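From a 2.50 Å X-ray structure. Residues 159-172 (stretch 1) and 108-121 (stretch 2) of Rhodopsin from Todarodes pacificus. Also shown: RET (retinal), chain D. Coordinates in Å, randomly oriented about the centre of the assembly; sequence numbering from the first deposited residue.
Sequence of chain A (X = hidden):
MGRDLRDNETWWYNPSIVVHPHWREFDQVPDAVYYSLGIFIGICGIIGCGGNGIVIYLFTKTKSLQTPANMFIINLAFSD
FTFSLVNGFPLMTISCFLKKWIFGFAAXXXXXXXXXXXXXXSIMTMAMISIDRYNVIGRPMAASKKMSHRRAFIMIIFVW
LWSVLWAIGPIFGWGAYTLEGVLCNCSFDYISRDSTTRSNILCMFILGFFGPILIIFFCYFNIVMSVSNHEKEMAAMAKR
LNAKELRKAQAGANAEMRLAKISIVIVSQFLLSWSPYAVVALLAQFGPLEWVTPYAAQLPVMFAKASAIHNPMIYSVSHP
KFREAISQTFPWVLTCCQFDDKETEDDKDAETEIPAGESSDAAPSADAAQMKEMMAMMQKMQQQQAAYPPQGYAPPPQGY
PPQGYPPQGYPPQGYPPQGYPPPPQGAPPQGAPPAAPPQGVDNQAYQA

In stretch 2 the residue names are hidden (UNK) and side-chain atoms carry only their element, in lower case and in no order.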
# COMPACT_ATOMS: atom_id res chain seq x y z
N VAL A 159 6.01 -4.36 -11.74
CA VAL A 159 5.11 -3.58 -10.91
C VAL A 159 4.82 -2.23 -11.55
O VAL A 159 3.67 -1.84 -11.69
CB VAL A 159 5.72 -3.31 -9.52
CG1 VAL A 159 4.72 -2.51 -8.69
CG2 VAL A 159 6.10 -4.63 -8.84
N TRP A 160 5.87 -1.50 -11.92
CA TRP A 160 5.68 -0.19 -12.52
C TRP A 160 4.89 -0.28 -13.81
O TRP A 160 3.91 0.44 -13.99
CB TRP A 160 7.02 0.51 -12.74
CG TRP A 160 7.55 1.21 -11.51
CD1 TRP A 160 8.21 0.64 -10.46
CD2 TRP A 160 7.42 2.61 -11.19
NE1 TRP A 160 8.51 1.60 -9.50
CE2 TRP A 160 8.03 2.81 -9.93
CE3 TRP A 160 6.84 3.71 -11.85
CZ2 TRP A 160 8.09 4.07 -9.32
CZ3 TRP A 160 6.90 4.96 -11.24
CH2 TRP A 160 7.52 5.12 -9.98
N LEU A 161 5.29 -1.15 -14.72
CA LEU A 161 4.57 -1.29 -15.98
C LEU A 161 3.11 -1.62 -15.71
O LEU A 161 2.20 -0.97 -16.23
CB LEU A 161 5.20 -2.38 -16.85
CG LEU A 161 6.24 -1.86 -17.83
CD1 LEU A 161 5.60 -0.75 -18.67
CD2 LEU A 161 7.45 -1.32 -17.09
N TRP A 162 2.89 -2.64 -14.89
CA TRP A 162 1.54 -3.05 -14.53
C TRP A 162 0.73 -1.86 -14.03
O TRP A 162 -0.30 -1.51 -14.61
CB TRP A 162 1.63 -4.14 -13.46
CG TRP A 162 0.32 -4.74 -13.07
CD1 TRP A 162 -0.47 -4.37 -12.03
CD2 TRP A 162 -0.34 -5.83 -13.71
NE1 TRP A 162 -1.59 -5.17 -11.97
CE2 TRP A 162 -1.53 -6.08 -12.99
CE3 TRP A 162 -0.04 -6.64 -14.82
CZ2 TRP A 162 -2.42 -7.09 -13.35
CZ3 TRP A 162 -0.93 -7.65 -15.17
CH2 TRP A 162 -2.11 -7.86 -14.44
N SER A 163 1.21 -1.22 -12.96
CA SER A 163 0.54 -0.07 -12.36
C SER A 163 0.18 1.04 -13.35
O SER A 163 -0.94 1.54 -13.35
CB SER A 163 1.40 0.52 -11.26
OG SER A 163 1.66 -0.44 -10.26
N VAL A 164 1.13 1.42 -14.19
CA VAL A 164 0.85 2.47 -15.15
C VAL A 164 -0.21 1.98 -16.12
O VAL A 164 -1.17 2.70 -16.42
CB VAL A 164 2.11 2.87 -15.93
CG1 VAL A 164 1.80 4.04 -16.85
CG2 VAL A 164 3.21 3.22 -14.95
N LEU A 165 -0.04 0.75 -16.60
CA LEU A 165 -0.96 0.15 -17.56
C LEU A 165 -2.44 0.20 -17.20
O LEU A 165 -3.28 0.59 -18.01
CB LEU A 165 -0.58 -1.30 -17.82
CG LEU A 165 -1.57 -2.11 -18.65
CD1 LEU A 165 -1.78 -1.46 -20.02
CD2 LEU A 165 -1.06 -3.52 -18.80
N TRP A 166 -2.77 -0.19 -15.98
CA TRP A 166 -4.17 -0.21 -15.57
C TRP A 166 -4.71 1.10 -15.04
O TRP A 166 -5.89 1.20 -14.71
CB TRP A 166 -4.38 -1.33 -14.54
CG TRP A 166 -4.02 -2.66 -15.11
CD1 TRP A 166 -3.14 -3.56 -14.59
CD2 TRP A 166 -4.48 -3.21 -16.35
NE1 TRP A 166 -3.00 -4.63 -15.44
CE2 TRP A 166 -3.81 -4.44 -16.53
CE3 TRP A 166 -5.38 -2.78 -17.34
CZ2 TRP A 166 -4.02 -5.25 -17.65
CZ3 TRP A 166 -5.58 -3.58 -18.46
CH2 TRP A 166 -4.91 -4.81 -18.60
N ALA A 167 -3.86 2.12 -14.99
CA ALA A 167 -4.30 3.42 -14.50
C ALA A 167 -4.29 4.46 -15.61
O ALA A 167 -4.93 5.51 -15.48
CB ALA A 167 -3.41 3.88 -13.36
N ILE A 168 -3.59 4.17 -16.70
CA ILE A 168 -3.50 5.13 -17.78
C ILE A 168 -4.68 5.16 -18.75
O ILE A 168 -4.79 6.07 -19.57
CB ILE A 168 -2.19 4.94 -18.57
CG1 ILE A 168 -1.82 6.25 -19.28
CG2 ILE A 168 -2.32 3.79 -19.56
CD1 ILE A 168 -0.35 6.35 -19.66
N GLY A 169 -5.56 4.17 -18.64
CA GLY A 169 -6.71 4.12 -19.53
C GLY A 169 -7.40 5.46 -19.68
O GLY A 169 -7.41 6.03 -20.77
N PRO A 170 -7.98 5.99 -18.60
CA PRO A 170 -8.68 7.28 -18.64
C PRO A 170 -7.86 8.41 -19.26
O PRO A 170 -8.42 9.42 -19.72
CB PRO A 170 -9.01 7.53 -17.18
CG PRO A 170 -9.25 6.15 -16.68
CD PRO A 170 -8.06 5.42 -17.25
N ILE A 171 -6.54 8.27 -19.26
CA ILE A 171 -5.69 9.30 -19.83
C ILE A 171 -5.89 9.33 -21.34
O ILE A 171 -5.72 10.37 -21.98
CB ILE A 171 -4.20 9.04 -19.52
CG1 ILE A 171 -3.97 9.19 -18.02
CG2 ILE A 171 -3.31 10.00 -20.32
CD1 ILE A 171 -4.30 10.56 -17.46
N PHE A 172 -6.27 8.19 -21.91
CA PHE A 172 -6.47 8.11 -23.35
C PHE A 172 -7.91 7.94 -23.80
O PHE A 172 -8.17 7.58 -24.95
CB PHE A 172 -5.60 6.99 -23.92
CG PHE A 172 -4.14 7.31 -23.90
CD1 PHE A 172 -3.66 8.49 -24.47
CD2 PHE A 172 -3.23 6.44 -23.30
CE1 PHE A 172 -2.30 8.80 -24.45
CE2 PHE A 172 -1.87 6.73 -23.28
CZ PHE A 172 -1.41 7.91 -23.85
N UNK A 108 -6.32 17.72 -12.44
CA UNK A 108 -7.29 16.70 -12.02
C UNK A 108 -6.89 15.35 -12.58
O UNK A 108 -6.85 14.35 -11.86
c UNK A 108 -8.68 17.10 -12.53
s UNK A 108 -10.10 16.01 -12.17
N UNK A 109 -6.59 15.31 -13.88
CA UNK A 109 -6.20 14.06 -14.51
C UNK A 109 -4.94 13.52 -13.83
O UNK A 109 -4.89 12.36 -13.42
c UNK A 109 -6.83 15.08 -18.18
c UNK A 109 -7.11 14.93 -16.71
c UNK A 109 -8.03 15.69 -18.90
c UNK A 109 -5.94 14.28 -16.00
n UNK A 109 -7.88 15.62 -20.38
N UNK A 110 -3.93 14.37 -13.72
CA UNK A 110 -2.69 13.97 -13.08
C UNK A 110 -2.99 13.47 -11.69
O UNK A 110 -2.45 12.45 -11.24
c UNK A 110 -1.71 15.16 -12.98
c UNK A 110 -0.62 14.85 -11.96
c UNK A 110 -1.11 15.45 -14.36
N UNK A 111 -3.86 14.18 -10.99
CA UNK A 111 -4.22 13.81 -9.63
C UNK A 111 -4.82 12.41 -9.62
O UNK A 111 -4.29 11.51 -8.98
o UNK A 111 -6.90 13.89 -3.72
c UNK A 111 -5.64 14.55 -7.64
c UNK A 111 -6.49 14.11 -5.01
c UNK A 111 -5.62 15.16 -5.28
c UNK A 111 -6.94 13.28 -6.02
c UNK A 111 -5.19 15.37 -6.60
c UNK A 111 -5.21 14.81 -9.06
c UNK A 111 -6.51 13.50 -7.33
N UNK A 112 -5.93 12.24 -10.32
CA UNK A 112 -6.58 10.94 -10.35
C UNK A 112 -5.71 9.81 -10.85
O UNK A 112 -5.74 8.71 -10.30
N UNK A 113 -4.93 10.09 -11.89
CA UNK A 113 -4.02 9.11 -12.50
C UNK A 113 -2.91 8.67 -11.53
O UNK A 113 -2.52 7.50 -11.49
c UNK A 113 -0.23 8.60 -15.49
c UNK A 113 -3.42 9.72 -13.76
c UNK A 113 -1.75 6.74 -15.42
c UNK A 113 -2.68 7.53 -14.75
c UNK A 113 -2.40 8.85 -14.44
c UNK A 113 -0.53 7.27 -15.79
c UNK A 113 -1.17 9.38 -14.81
N UNK A 114 -2.39 9.63 -10.76
CA UNK A 114 -1.35 9.37 -9.80
C UNK A 114 -1.92 8.58 -8.63
O UNK A 114 -1.26 7.69 -8.07
c UNK A 114 -0.75 10.68 -9.27
c UNK A 114 0.04 10.43 -7.99
c UNK A 114 0.12 11.32 -10.34
c UNK A 114 1.36 10.51 -10.69
N UNK A 115 -3.15 8.90 -8.27
CA UNK A 115 -3.79 8.21 -7.17
C UNK A 115 -3.98 6.75 -7.54
O UNK A 115 -3.70 5.85 -6.74
N UNK A 116 -4.43 6.51 -8.76
CA UNK A 116 -4.66 5.14 -9.18
C UNK A 116 -3.39 4.36 -9.43
O UNK A 116 -3.27 3.20 -9.02
N UNK A 117 -2.45 5.00 -10.11
CA UNK A 117 -1.18 4.39 -10.46
C UNK A 117 -0.43 3.88 -9.24
O UNK A 117 0.16 2.81 -9.29
c UNK A 117 0.91 4.66 -11.86
c UNK A 117 1.75 5.55 -12.76
c UNK A 117 -0.29 5.39 -11.24
c UNK A 117 0.20 6.48 -10.33
N UNK A 118 -0.46 4.63 -8.14
CA UNK A 118 0.25 4.19 -6.94
C UNK A 118 -0.59 3.35 -6.00
O UNK A 118 -0.08 2.71 -5.09
c UNK A 118 0.86 5.38 -6.20
c UNK A 118 2.91 7.69 -8.39
c UNK A 118 3.22 5.31 -6.99
c UNK A 118 4.27 5.80 -7.76
c UNK A 118 4.12 7.00 -8.46
c UNK A 118 2.01 5.99 -6.93
c UNK A 118 1.87 7.19 -7.63
N UNK A 119 -1.90 3.36 -6.22
CA UNK A 119 -2.79 2.54 -5.42
C UNK A 119 -2.61 1.14 -5.97
O UNK A 119 -2.54 0.16 -5.23
N UNK A 120 -2.51 1.04 -7.30
CA UNK A 120 -2.32 -0.25 -7.94
C UNK A 120 -0.92 -0.76 -7.63
O UNK A 120 -0.69 -1.95 -7.53
c UNK A 120 -3.90 0.13 -9.92
c UNK A 120 -4.99 -0.42 -9.25
c UNK A 120 -5.43 1.19 -11.49
c UNK A 120 -2.49 -0.15 -9.47
c UNK A 120 -4.12 0.93 -11.04
c UNK A 120 -6.30 -0.16 -9.69
c UNK A 120 -6.52 0.65 -10.82
N UNK A 121 0.01 0.18 -7.47
CA UNK A 121 1.40 -0.16 -7.19
C UNK A 121 1.63 -0.66 -5.77
O UNK A 121 2.42 -1.57 -5.56
s UNK A 121 4.79 1.94 -8.39
c UNK A 121 5.66 2.61 -7.02
c UNK A 121 2.31 1.04 -7.45
c UNK A 121 3.78 0.66 -7.58
C1 RET D . -10.23 0.17 -7.02
C2 RET D . -10.39 -0.98 -5.98
C3 RET D . -9.52 -0.88 -4.74
C4 RET D . -8.04 -0.65 -5.08
C5 RET D . -7.82 0.45 -6.11
C6 RET D . -8.80 0.84 -6.99
C7 RET D . -8.58 1.96 -8.01
C8 RET D . -8.48 3.32 -7.69
C9 RET D . -8.20 4.51 -8.51
C10 RET D . -8.17 5.64 -7.80
C11 RET D . -7.88 7.00 -8.19
C12 RET D . -7.87 8.12 -7.40
C13 RET D . -8.25 8.42 -5.96
C14 RET D . -8.03 9.66 -5.44
C15 RET D . -8.40 10.03 -4.07
C16 RET D . -10.54 -0.37 -8.41
C17 RET D . -11.36 1.19 -6.69
C18 RET D . -6.43 1.01 -5.99
C19 RET D . -7.94 4.37 -10.00
C20 RET D . -8.90 7.26 -5.16

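Position 108 carries one carbon followed by a sulfur, out of reach of stretch 1 and bonded covalently to a group elsewhere in the structure: Cys108. At 109, four carbons in a row end in nitrogen, the mark of Lys109; its CB lies 4.3 Å from Ile171 CD1. Position 110 has one carbon bearing two others and points away, so it is Val110. At 111 a carbon leads to a six-membered ring bearing an oxygen. This is Tyr111, which approaches the retinal rather than stretch 1. No side-chain atom follows CA at 112, hence Gly112.

Position 113 is a carbon plus a bare six-carbon ring, wedged against Val164, Ala167, Ile168 and Ile171. It is Phe113. Ile171 CG1 sits over one ring face, 4.0 Å from the centroid, in a CH-pi contact, whereas Ala167 O meets the ring edge, 3.1 Å from Phe113 CD1. Four carbons at 114, forked at the first with one arm two carbons long, give Ile114, without contact to stretch 1. Positions 115 and 116 both lack side-chain atoms and are Gly115 and Gly116. A CB would clash with the retinal, 2.9 Å from RET C12 at Gly115 and 2.6 Å from RET C19 at Gly116.

Position 117 repeats the forked four-carbon pattern, its longer arm reaching Val164: Ile117, with CD1 3.5 Å from Val164 CG2. At 118 a carbon and a six-carbon ring identify Phe118; its edge faces the six-membered ring of Trp160, with the planes at 89°. Position 119 is bare, Gly119, and a CB there would be crowded by RET C18 at 3.0 Å. Another carbon with a six-carbon ring, at 120, is Phe120: CD1 is 3.8 Å from Ala167 CB, and CE2 is 3.5 Å from RET C7. Finally, 121 has an unbranched chain of two carbons, sulfur and carbon, Met121. Its SD lies over the five-membered ring of Trp160, 3.8 Å from the centroid, and its CG is 3.5 Å from Val159 CG1.

The helices cross at 138° with their axes 8.0 Å apart at closest approach, and they pack without a hydrogen bond between the stretches. Ala167 fits as a knob among Phe113, Gly116, Ile117 and Phe120. Ser163 lies against the backbone of stretch 2, its CB 3.3 Å from Ile117 O, while its OG donates to Val159 O at 2.8 Å within its own helix. Apolar packing and aromatic contacts thus hold the pair together, while Gly115, Gly116 and Gly119 leave room for the retinal.

Stretch 2, residues 108-121: CKVYGFIGGIFGFM
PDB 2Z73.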